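PDB 6NGG: CD160 antigen from Homo sapiens, which acts as an immune-cell receptor for MHC class I molecules and TNFRSF14, delivering stimulatory or inhibitory signals, and is represented here by its V-type Ig-like domain. Local coordinates for residues G12-N16 / I74-T78; V32-D38 / T84-R90; K50-R56 / S68-F72; V77-S82 / S104-T108. The protein carries 1 engineered substitution. All blocks are in the same frame, centred on the assembly; numbering follows the deposited sequence.

Contact 1 of 4, residues G12-N16 / I74-T78; sequences GTRLN and ISQVT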
# COMPACT_ATOMS: atom_id res chain seq x y z
N GLY A 12 13.59 12.83 7.71
CA GLY A 12 14.96 12.66 7.27
C GLY A 12 15.05 12.31 5.83
O GLY A 12 14.44 12.96 4.97
N THR A 13 15.77 11.26 5.55
CA THR A 13 15.90 10.76 4.21
C THR A 13 14.88 9.64 3.85
O THR A 13 14.79 9.14 2.72
CB THR A 13 17.37 10.36 4.04
OG1 THR A 13 17.77 10.60 2.69
CG2 THR A 13 17.61 8.92 4.39
N ARG A 14 14.07 9.29 4.82
CA ARG A 14 13.18 8.14 4.73
C ARG A 14 11.77 8.59 4.24
O ARG A 14 11.23 9.60 4.73
CB ARG A 14 13.16 7.49 6.13
CG ARG A 14 11.99 6.63 6.44
CD ARG A 14 12.15 6.04 7.82
NE ARG A 14 10.90 5.36 8.13
CZ ARG A 14 10.73 4.37 9.00
NH1 ARG A 14 11.76 3.88 9.74
NH2 ARG A 14 9.49 3.89 9.12
N LEU A 15 11.18 7.80 3.34
CA LEU A 15 9.82 8.02 2.81
C LEU A 15 9.00 6.77 3.06
O LEU A 15 9.43 5.63 2.73
CB LEU A 15 9.90 8.20 1.32
CG LEU A 15 8.55 8.44 0.59
CD1 LEU A 15 7.78 9.59 1.11
CD2 LEU A 15 8.86 8.60 -0.89
N ASN A 16 7.85 6.95 3.67
CA ASN A 16 6.96 5.81 3.90
C ASN A 16 5.73 5.87 2.98
O ASN A 16 5.03 6.91 2.99
CB ASN A 16 6.52 5.85 5.36
CG ASN A 16 7.67 5.96 6.32
OD1 ASN A 16 8.53 5.11 6.35
ND2 ASN A 16 7.69 7.06 7.11
N ILE A 74 11.04 3.31 2.23
CA ILE A 74 12.22 3.57 1.43
C ILE A 74 13.20 4.34 2.36
O ILE A 74 12.94 5.43 2.77
CB ILE A 74 11.86 4.38 0.19
CG1 ILE A 74 10.91 3.61 -0.72
CG2 ILE A 74 13.09 4.76 -0.59
CD1 ILE A 74 10.12 4.50 -1.64
N SER A 75 14.34 3.75 2.69
CA SER A 75 15.27 4.40 3.67
C SER A 75 15.95 5.66 3.09
O SER A 75 16.19 6.61 3.79
CB SER A 75 16.36 3.39 4.08
OG SER A 75 15.73 2.25 4.64
N GLN A 76 16.28 5.62 1.81
CA GLN A 76 16.82 6.70 1.07
C GLN A 76 16.24 6.64 -0.35
O GLN A 76 16.36 5.59 -1.06
CB GLN A 76 18.35 6.49 0.97
CG GLN A 76 19.07 7.42 -0.01
CD GLN A 76 19.54 8.69 0.64
OE1 GLN A 76 20.42 8.65 1.51
NE2 GLN A 76 18.98 9.83 0.24
N VAL A 77 15.62 7.70 -0.79
CA VAL A 77 15.02 7.71 -2.12
C VAL A 77 16.12 7.87 -3.19
O VAL A 77 16.90 8.79 -3.13
CB VAL A 77 13.95 8.82 -2.25
CG1 VAL A 77 13.29 8.86 -3.62
CG2 VAL A 77 12.81 8.55 -1.25
N THR A 78 16.19 6.96 -4.11
CA THR A 78 17.08 7.05 -5.31
C THR A 78 16.29 7.04 -6.63
O THR A 78 15.03 6.95 -6.65
CB THR A 78 18.02 5.83 -5.31
OG1 THR A 78 17.29 4.66 -5.73
CG2 THR A 78 18.66 5.63 -3.94

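Contact 2 of 4, residues V32-D38 / T84-R90; sequences VMFLCKD and TYQCCAR. Engineered in segment 32-38: Met-33 (natural residue Val).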
# COMPACT_ATOMS: atom_id res chain seq x y z
N VAL A 32 -5.36 -9.92 1.19
CA VAL A 32 -3.97 -9.49 1.13
C VAL A 32 -3.90 -8.11 0.51
O VAL A 32 -4.62 -7.80 -0.44
CB VAL A 32 -3.09 -10.51 0.36
CG1 VAL A 32 -3.58 -10.70 -1.08
CG2 VAL A 32 -1.63 -10.15 0.38
N MET A 33 -3.04 -7.28 1.09
CA MET A 33 -2.74 -5.93 0.63
C MET A 33 -1.38 -5.97 -0.02
O MET A 33 -0.51 -6.69 0.39
CB MET A 33 -2.67 -4.94 1.81
CG MET A 33 -4.00 -4.77 2.61
SD MET A 33 -3.85 -3.68 4.14
CE MET A 33 -2.94 -4.71 5.26
N PHE A 34 -1.20 -5.14 -1.03
CA PHE A 34 0.09 -5.05 -1.73
C PHE A 34 0.24 -3.73 -2.50
O PHE A 34 -0.68 -3.05 -2.79
CB PHE A 34 0.30 -6.30 -2.62
CG PHE A 34 -0.88 -6.64 -3.56
CD1 PHE A 34 -1.98 -7.37 -3.10
CD2 PHE A 34 -0.85 -6.26 -4.89
CE1 PHE A 34 -3.03 -7.66 -3.92
CE2 PHE A 34 -1.90 -6.57 -5.74
CZ PHE A 34 -3.01 -7.24 -5.23
N LEU A 35 1.47 -3.39 -2.77
CA LEU A 35 1.80 -2.14 -3.39
C LEU A 35 2.62 -2.51 -4.59
O LEU A 35 3.62 -3.23 -4.45
CB LEU A 35 2.67 -1.32 -2.39
CG LEU A 35 3.33 -0.05 -3.03
CD1 LEU A 35 2.27 1.01 -3.30
CD2 LEU A 35 4.38 0.53 -2.21
N CYS A 36 2.22 -1.98 -5.74
CA CYS A 36 2.95 -2.21 -7.00
C CYS A 36 3.50 -0.90 -7.60
O CYS A 36 2.96 0.19 -7.32
CB CYS A 36 2.00 -2.86 -8.01
SG CYS A 36 1.49 -4.55 -7.63
N LYS A 37 4.59 -1.04 -8.35
CA LYS A 37 5.28 0.04 -9.03
C LYS A 37 5.33 -0.22 -10.52
O LYS A 37 5.92 -1.20 -10.93
CB LYS A 37 6.67 0.22 -8.48
CG LYS A 37 7.43 1.39 -9.06
CD LYS A 37 8.82 1.49 -8.43
CE LYS A 37 9.54 2.66 -9.05
NZ LYS A 37 9.79 2.45 -10.50
N ASP A 38 4.71 0.65 -11.30
CA ASP A 38 4.86 0.68 -12.80
C ASP A 38 4.53 -0.61 -13.48
O ASP A 38 5.26 -1.05 -14.36
CB ASP A 38 6.29 1.05 -13.22
CG ASP A 38 6.71 2.45 -12.85
OD1 ASP A 38 5.97 3.41 -13.03
OD2 ASP A 38 7.87 2.60 -12.46
N THR A 84 5.42 5.19 -10.88
CA THR A 84 4.01 5.29 -10.64
C THR A 84 3.64 4.07 -9.77
O THR A 84 4.10 2.94 -10.07
CB THR A 84 3.19 5.32 -11.96
OG1 THR A 84 3.38 6.59 -12.60
CG2 THR A 84 1.70 5.23 -11.68
N TYR A 85 2.98 4.34 -8.66
CA TYR A 85 2.64 3.33 -7.69
C TYR A 85 1.13 3.18 -7.52
O TYR A 85 0.36 4.08 -7.76
CB TYR A 85 3.24 3.71 -6.33
CG TYR A 85 4.75 3.74 -6.21
CD1 TYR A 85 5.52 4.83 -6.70
CD2 TYR A 85 5.44 2.70 -5.63
CE1 TYR A 85 6.90 4.86 -6.55
CE2 TYR A 85 6.83 2.74 -5.46
CZ TYR A 85 7.56 3.82 -5.98
OH TYR A 85 8.95 3.88 -5.85
N GLN A 86 0.73 2.02 -7.03
CA GLN A 86 -0.66 1.74 -6.73
C GLN A 86 -0.74 0.73 -5.62
O GLN A 86 -0.04 -0.29 -5.64
CB GLN A 86 -1.37 1.20 -7.97
CG GLN A 86 -2.88 1.12 -7.78
CD GLN A 86 -3.66 0.59 -8.96
OE1 GLN A 86 -4.77 1.11 -9.22
NE2 GLN A 86 -3.15 -0.41 -9.68
N CYS A 87 -1.59 1.07 -4.66
CA CYS A 87 -2.04 0.17 -3.57
C CYS A 87 -3.19 -0.70 -4.09
O CYS A 87 -4.16 -0.18 -4.67
CB CYS A 87 -2.61 1.00 -2.41
SG CYS A 87 -1.40 2.06 -1.53
N CYS A 88 -3.13 -2.01 -3.80
CA CYS A 88 -4.19 -2.93 -4.14
C CYS A 88 -4.50 -3.90 -3.01
O CYS A 88 -3.71 -4.10 -2.08
CB CYS A 88 -3.76 -3.68 -5.43
SG CYS A 88 -3.72 -2.53 -6.85
N ALA A 89 -5.66 -4.52 -3.07
CA ALA A 89 -5.94 -5.63 -2.15
C ALA A 89 -6.85 -6.65 -2.79
O ALA A 89 -7.66 -6.30 -3.67
CB ALA A 89 -6.48 -5.12 -0.82
N ARG A 90 -6.74 -7.88 -2.32
CA ARG A 90 -7.42 -8.99 -2.89
C ARG A 90 -7.93 -9.94 -1.84
O ARG A 90 -7.17 -10.37 -0.98
CB ARG A 90 -6.50 -9.74 -3.87
CG ARG A 90 -7.30 -10.82 -4.58
CD ARG A 90 -6.51 -11.70 -5.51
NE ARG A 90 -5.51 -12.41 -4.71
CZ ARG A 90 -4.31 -12.76 -5.16
NH1 ARG A 90 -3.95 -12.50 -6.43
NH2 ARG A 90 -3.47 -13.38 -4.32

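Contact 3 of 4, residues K50-R56 / S68-F72; sequences KQLRLKR and SQLMF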
# COMPACT_ATOMS: atom_id res chain seq x y z
N LYS A 50 5.83 -5.05 -1.90
CA LYS A 50 5.56 -5.50 -0.57
C LYS A 50 4.11 -6.00 -0.45
O LYS A 50 3.21 -5.42 -1.04
CB LYS A 50 5.85 -4.38 0.39
CG LYS A 50 5.63 -4.87 1.82
CD LYS A 50 6.11 -3.91 2.88
CE LYS A 50 6.05 -4.61 4.23
NZ LYS A 50 6.47 -3.64 5.27
N GLN A 51 3.88 -7.12 0.23
CA GLN A 51 2.51 -7.63 0.44
C GLN A 51 2.31 -7.90 1.91
O GLN A 51 3.30 -8.02 2.63
CB GLN A 51 2.24 -8.89 -0.30
CG GLN A 51 3.20 -10.07 -0.05
CD GLN A 51 2.83 -11.27 -0.87
OE1 GLN A 51 3.49 -11.61 -1.80
NE2 GLN A 51 1.74 -11.90 -0.55
N LEU A 52 1.07 -7.99 2.37
CA LEU A 52 0.86 -8.19 3.79
C LEU A 52 -0.51 -8.72 4.02
O LEU A 52 -1.48 -8.14 3.50
CB LEU A 52 1.04 -6.87 4.54
CG LEU A 52 0.83 -6.90 6.04
CD1 LEU A 52 1.80 -7.82 6.71
CD2 LEU A 52 0.84 -5.48 6.61
N ARG A 53 -0.59 -9.80 4.81
CA ARG A 53 -1.87 -10.33 5.36
C ARG A 53 -1.79 -10.14 6.86
O ARG A 53 -0.91 -10.66 7.50
CB ARG A 53 -2.07 -11.82 5.04
CG ARG A 53 -1.81 -12.19 3.58
CD ARG A 53 -1.66 -13.69 3.33
NE ARG A 53 -2.40 -14.09 2.13
CZ ARG A 53 -3.73 -14.23 2.07
NH1 ARG A 53 -4.52 -14.02 3.15
NH2 ARG A 53 -4.31 -14.59 0.93
N LEU A 54 -2.69 -9.38 7.43
CA LEU A 54 -2.50 -8.90 8.77
C LEU A 54 -3.23 -9.79 9.76
O LEU A 54 -4.41 -10.09 9.58
CB LEU A 54 -3.02 -7.45 8.80
CG LEU A 54 -2.47 -6.44 9.77
CD1 LEU A 54 -0.95 -6.37 9.84
CD2 LEU A 54 -3.10 -5.09 9.42
N LYS A 55 -2.57 -10.20 10.83
CA LYS A 55 -3.31 -10.93 11.85
C LYS A 55 -3.71 -9.93 12.92
O LYS A 55 -2.94 -9.00 13.24
CB LYS A 55 -2.50 -12.11 12.38
CG LYS A 55 -1.33 -11.79 13.30
CD LYS A 55 -0.40 -13.00 13.44
CE LYS A 55 -0.06 -13.67 12.08
NZ LYS A 55 0.88 -14.81 12.18
N ARG A 56 -4.90 -10.12 13.47
CA ARG A 56 -5.64 -9.04 14.18
C ARG A 56 -5.67 -9.10 15.70
O ARG A 56 -6.47 -8.47 16.35
CB ARG A 56 -7.03 -8.98 13.61
CG ARG A 56 -6.85 -8.73 12.09
CD ARG A 56 -8.04 -8.11 11.56
NE ARG A 56 -8.17 -6.71 11.86
CZ ARG A 56 -7.72 -5.70 11.10
NH1 ARG A 56 -6.95 -5.94 10.04
NH2 ARG A 56 -7.99 -4.47 11.43
N SER A 68 -7.11 -1.54 7.94
CA SER A 68 -5.88 -2.31 7.97
C SER A 68 -4.85 -1.58 7.15
O SER A 68 -5.17 -1.19 6.00
CB SER A 68 -6.16 -3.66 7.31
OG SER A 68 -7.01 -4.51 8.10
N GLN A 69 -3.60 -1.55 7.63
CA GLN A 69 -2.59 -0.74 7.00
C GLN A 69 -1.40 -1.53 6.53
O GLN A 69 -0.94 -2.44 7.24
CB GLN A 69 -2.14 0.34 7.94
CG GLN A 69 -1.24 1.37 7.30
CD GLN A 69 -0.61 2.25 8.36
OE1 GLN A 69 -1.25 3.21 8.83
NE2 GLN A 69 0.64 1.95 8.73
N LEU A 70 -0.90 -1.16 5.35
CA LEU A 70 0.42 -1.63 4.82
C LEU A 70 1.35 -0.45 4.63
O LEU A 70 0.97 0.56 4.04
CB LEU A 70 0.27 -2.35 3.53
CG LEU A 70 1.50 -2.57 2.64
CD1 LEU A 70 2.43 -3.48 3.37
CD2 LEU A 70 1.13 -3.24 1.37
N MET A 71 2.57 -0.56 5.15
CA MET A 71 3.55 0.56 5.01
C MET A 71 4.81 0.01 4.36
O MET A 71 5.33 -1.07 4.80
CB MET A 71 3.82 1.27 6.34
CG MET A 71 4.94 2.32 6.28
SD MET A 71 5.39 3.10 7.85
CE MET A 71 3.84 3.84 8.10
N PHE A 72 5.18 0.59 3.22
CA PHE A 72 6.40 0.27 2.53
C PHE A 72 7.38 1.41 2.81
O PHE A 72 7.08 2.57 2.53
CB PHE A 72 6.14 0.12 1.06
CG PHE A 72 7.36 -0.10 0.25
CD1 PHE A 72 8.09 -1.27 0.38
CD2 PHE A 72 7.76 0.84 -0.71
CE1 PHE A 72 9.20 -1.53 -0.40
CE2 PHE A 72 8.90 0.59 -1.47
CZ PHE A 72 9.64 -0.57 -1.28
O HOH W 1 3.48 -2.85 6.86

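Contact 4 of 4, residues V77-S82 / S104-T108; sequences VTPLHS and SILFT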
# COMPACT_ATOMS: atom_id res chain seq x y z
N VAL A 77 15.62 7.70 -0.79
CA VAL A 77 15.02 7.71 -2.12
C VAL A 77 16.12 7.87 -3.19
O VAL A 77 16.90 8.79 -3.13
CB VAL A 77 13.95 8.82 -2.25
CG1 VAL A 77 13.29 8.86 -3.62
CG2 VAL A 77 12.81 8.55 -1.25
N THR A 78 16.19 6.96 -4.11
CA THR A 78 17.08 7.05 -5.31
C THR A 78 16.29 7.04 -6.63
O THR A 78 15.03 6.95 -6.65
CB THR A 78 18.02 5.83 -5.31
OG1 THR A 78 17.29 4.66 -5.73
CG2 THR A 78 18.66 5.63 -3.94
N PRO A 79 17.01 7.12 -7.77
CA PRO A 79 16.31 7.04 -9.05
C PRO A 79 15.55 5.76 -9.27
O PRO A 79 14.55 5.74 -9.92
CB PRO A 79 17.45 7.24 -10.09
CG PRO A 79 18.49 8.03 -9.34
CD PRO A 79 18.45 7.36 -7.98
N LEU A 80 16.00 4.66 -8.67
CA LEU A 80 15.25 3.44 -8.67
C LEU A 80 13.80 3.63 -8.23
O LEU A 80 12.97 2.87 -8.63
CB LEU A 80 15.88 2.42 -7.73
CG LEU A 80 16.03 0.94 -8.07
CD1 LEU A 80 16.34 0.61 -9.51
CD2 LEU A 80 17.21 0.50 -7.17
N HIS A 81 13.54 4.57 -7.35
CA HIS A 81 12.16 4.75 -6.81
C HIS A 81 11.21 5.64 -7.60
O HIS A 81 10.03 5.74 -7.23
CB HIS A 81 12.23 5.23 -5.35
CG HIS A 81 13.00 4.31 -4.49
ND1 HIS A 81 14.28 4.60 -4.08
CD2 HIS A 81 12.73 3.06 -4.06
CE1 HIS A 81 14.76 3.58 -3.40
NE2 HIS A 81 13.83 2.65 -3.35
N SER A 82 11.72 6.35 -8.60
CA SER A 82 10.93 7.18 -9.48
C SER A 82 9.99 6.28 -10.22
O SER A 82 10.43 5.35 -10.82
CB SER A 82 11.77 7.85 -10.58
OG SER A 82 12.35 8.98 -10.11
N SER A 104 2.68 9.18 -7.80
CA SER A 104 4.06 9.07 -8.34
C SER A 104 5.03 9.68 -7.42
O SER A 104 4.70 10.68 -6.71
CB SER A 104 4.21 9.83 -9.70
OG SER A 104 3.14 9.56 -10.54
N ILE A 105 6.22 9.06 -7.45
CA ILE A 105 7.41 9.58 -6.88
C ILE A 105 8.30 10.03 -8.04
O ILE A 105 8.54 9.27 -9.01
CB ILE A 105 8.19 8.52 -6.07
CG1 ILE A 105 7.63 8.32 -4.70
CG2 ILE A 105 9.60 8.96 -5.76
CD1 ILE A 105 6.20 8.03 -4.64
N LEU A 106 8.85 11.25 -7.92
CA LEU A 106 9.81 11.68 -8.93
C LEU A 106 11.12 12.07 -8.26
O LEU A 106 11.16 12.97 -7.39
CB LEU A 106 9.25 12.81 -9.78
CG LEU A 106 10.29 13.38 -10.77
CD1 LEU A 106 10.55 12.41 -11.93
CD2 LEU A 106 9.87 14.78 -11.23
N PHE A 107 12.17 11.35 -8.64
CA PHE A 107 13.54 11.73 -8.32
C PHE A 107 13.97 12.88 -9.25
O PHE A 107 13.86 12.82 -10.48
CB PHE A 107 14.45 10.53 -8.38
CG PHE A 107 15.81 10.76 -7.79
CD1 PHE A 107 16.81 11.37 -8.57
CD2 PHE A 107 16.13 10.38 -6.49
CE1 PHE A 107 18.11 11.58 -8.05
CE2 PHE A 107 17.43 10.59 -5.96
CZ PHE A 107 18.41 11.18 -6.74
N THR A 108 14.48 13.93 -8.63
CA THR A 108 14.76 15.16 -9.35
C THR A 108 16.24 15.53 -9.45
O THR A 108 17.10 14.92 -8.81
CB THR A 108 13.93 16.28 -8.71
OG1 THR A 108 13.80 17.34 -9.64
CG2 THR A 108 14.57 16.78 -7.43

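Contact 1 of 4, residues G12-N16 / I74-T78
Two main-chain hydrogen bonds pair the start of strand 14-22 with the end of strand 67-74, strands B and E of the Ig fold, where the chain leaves the three-stranded sheet. Leu-15 and Ile-74 form an antiparallel hydrogen-bonded pair: Leu-15 N donates to Ile-74 O (3.0 Å) and Ile-74 N to Leu-15 O (2.9 Å). Both side chains leave on the same face. Leu-15 is t,p and Ile-74 m,t, which leaves Leu-15 CD2 4.4 Å from Ile-74 CD1, while Val-77, a t rotamer, puts CG2 3.9 Å from Leu-15 CB. Tyr-113 of strand 113-116 packs on Leu-15 and Val-77. On the other face Arg-14 runs fully extended (chi1 to chi3 all t) along its own strand, so that NE (3.0 Å) and NH2 (3.2 Å) of Arg-14 both donate to OD1 of Asn-16. The chemistry is thus split: an apolar face turned into the sandwich, a polar face carrying Arg-14 and Asn-16 on the other side, and a pairing that depends on main-chain atoms.

Contact 2 of 4, residues V32-D38 / T84-R90
This is a regular antiparallel strand pairing near the centre of the Ig sandwich, joining strands 31-37 and 83-91, the C and F strands of the Ig fold. Three hydrogen-bonded pairs, Val-32 with Arg-90, Phe-34 with Cys-88 and Cys-36 with Gln-86, give two bonds each; Phe-34 N to Cys-88 O is 2.9 Å and Cys-88 N to Phe-34 O 2.8 Å. At the end Asp-38 N reaches Thr-84 O (2.7 Å), and Thr-84 N turns to the side-chain OD1 of Asp-38 (2.8 Å), whose OD2 makes a salt bridge with Lys-37 NZ (2.7 Å). On the face of Phe-34, Cys-88 CB sits over the aromatic ring, 3.9 Å from its centroid, a CH-pi contact. On the other face Lys-37 CG lies over the Tyr-85 ring (4.0 Å to the centroid), and Leu-35 CD1 is 4.2 Å from Cys-87 SG. The engineered Met-33 (Val in nature) places CG 4.2 Å from Ala-89 CB. That face looks onto strand 14-22, to which Cys-87 is tied by the canonical disulfide with Cys-19; within the sheet, strands 50-52 and 97-107 flank the pair.

Contact 3 of 4, residues K50-R56 / S68-F72
Lys-50, Leu-70 and Ser-68 lose the most surface here, and between them they describe the contact. Lys-50 is fully extended, all four chi angles t, and its side chain reaches across strand 68-72: CB of Lys-50 is 3.8 Å from Phe-72 CD1, CD is 3.7 Å from Leu-70 CD1, and NZ arrives at Met-71 O, donating to it at 2.9 Å. A water accepts from Met-71 N (3.0 Å) and weakly from Lys-50 NZ (3.5 Å). Leu-70 fills the middle, its CD1 meeting both Lys-50 and Leu-52, the latter at 3.8 Å from Leu-52 CB. At the far end Ser-68 OG, also hydrogen-bonded to His-23, takes a very short bond from Arg-56 NH1 (2.4 Å), and Ser-68 CB rests 4.0 Å from Leu-54 CD2. No main-chain to main-chain hydrogen bonds link the segments, whose strand axes stay 7.8 Å apart; side chains bridge the gap. The contact joins the edge strands of the two sheets of the Ig sandwich: strand 50-52 borders the five-stranded sheet next to 31-37, whereas 67-74 borders the three-stranded sheet next to 14-22.

Contact 4 of 4, residues V77-S82 / S104-T108
Val-77 enters the turn with its side chain directed at the strand: its CG1 lies 4.3 Å from Ile-105 CG2 and equally 4.3 Å from Phe-107 CD2, while Val-77 O sits at the edge of the phenyl ring, 3.4 Å from Phe-107 CE2. Thr-78 then passes beside the same ring with its backbone, Thr-78 C standing 3.3 Å from Phe-107 CD2. Its own polar atoms serve the turn, Thr-78 N donating to His-81 ND1 (3.0 Å) and Thr-78 OG1 accepting a weak bond from Leu-80 N (3.2 Å). Pro-79 opens the 3-10 turn of residues 79-81 and lays CG over the face of Phe-107, 3.9 Å from the ring centroid, a CH-pi contact. At His-81 the carbonyl O approaches Ile-105 CB (3.5 Å), and this same oxygen accepts a hydrogen bond from Tyr-85 OH, the tyrosine corner familiar from Ig domains. Ser-82 finishes the segment: its OG receives Phe-107 N (2.8 Å), the one hydrogen bond between the segments, and its CA lies 3.2 Å from Ile-105 O. The turn thus leads from strand 67-74 into 83-91, folding against the end of the neighbouring 97-107, whose other side pairs with 113-116; Ile-105 reaches inward to Leu-15 and Leu-17 of strand 14-22.

In the fold
All four contacts belong to one Ig-like sandwich. Contact 2 lies within the five-stranded sheet near the chain's centre and shares that sheet with contact 4 through neighbouring strands 83-91 and 97-107; contact 3, its centre about 11 Å from that of contact 2, joins the sheet's edge to the three-stranded sheet, the two contacts linked by a main-chain hydrogen bond between Met-33 and Leu-52. Contacts 1 and 4, centres about 10 Å apart, share Val-77 and Thr-78, while 3 and 4 have centres about 23 Å apart. Along the chain, contact 3 falls between the segments of contacts 1 and 2, and contact 2 interleaves with both 1 and 4, so distant sequence is stitched into the sandwich's two sheets.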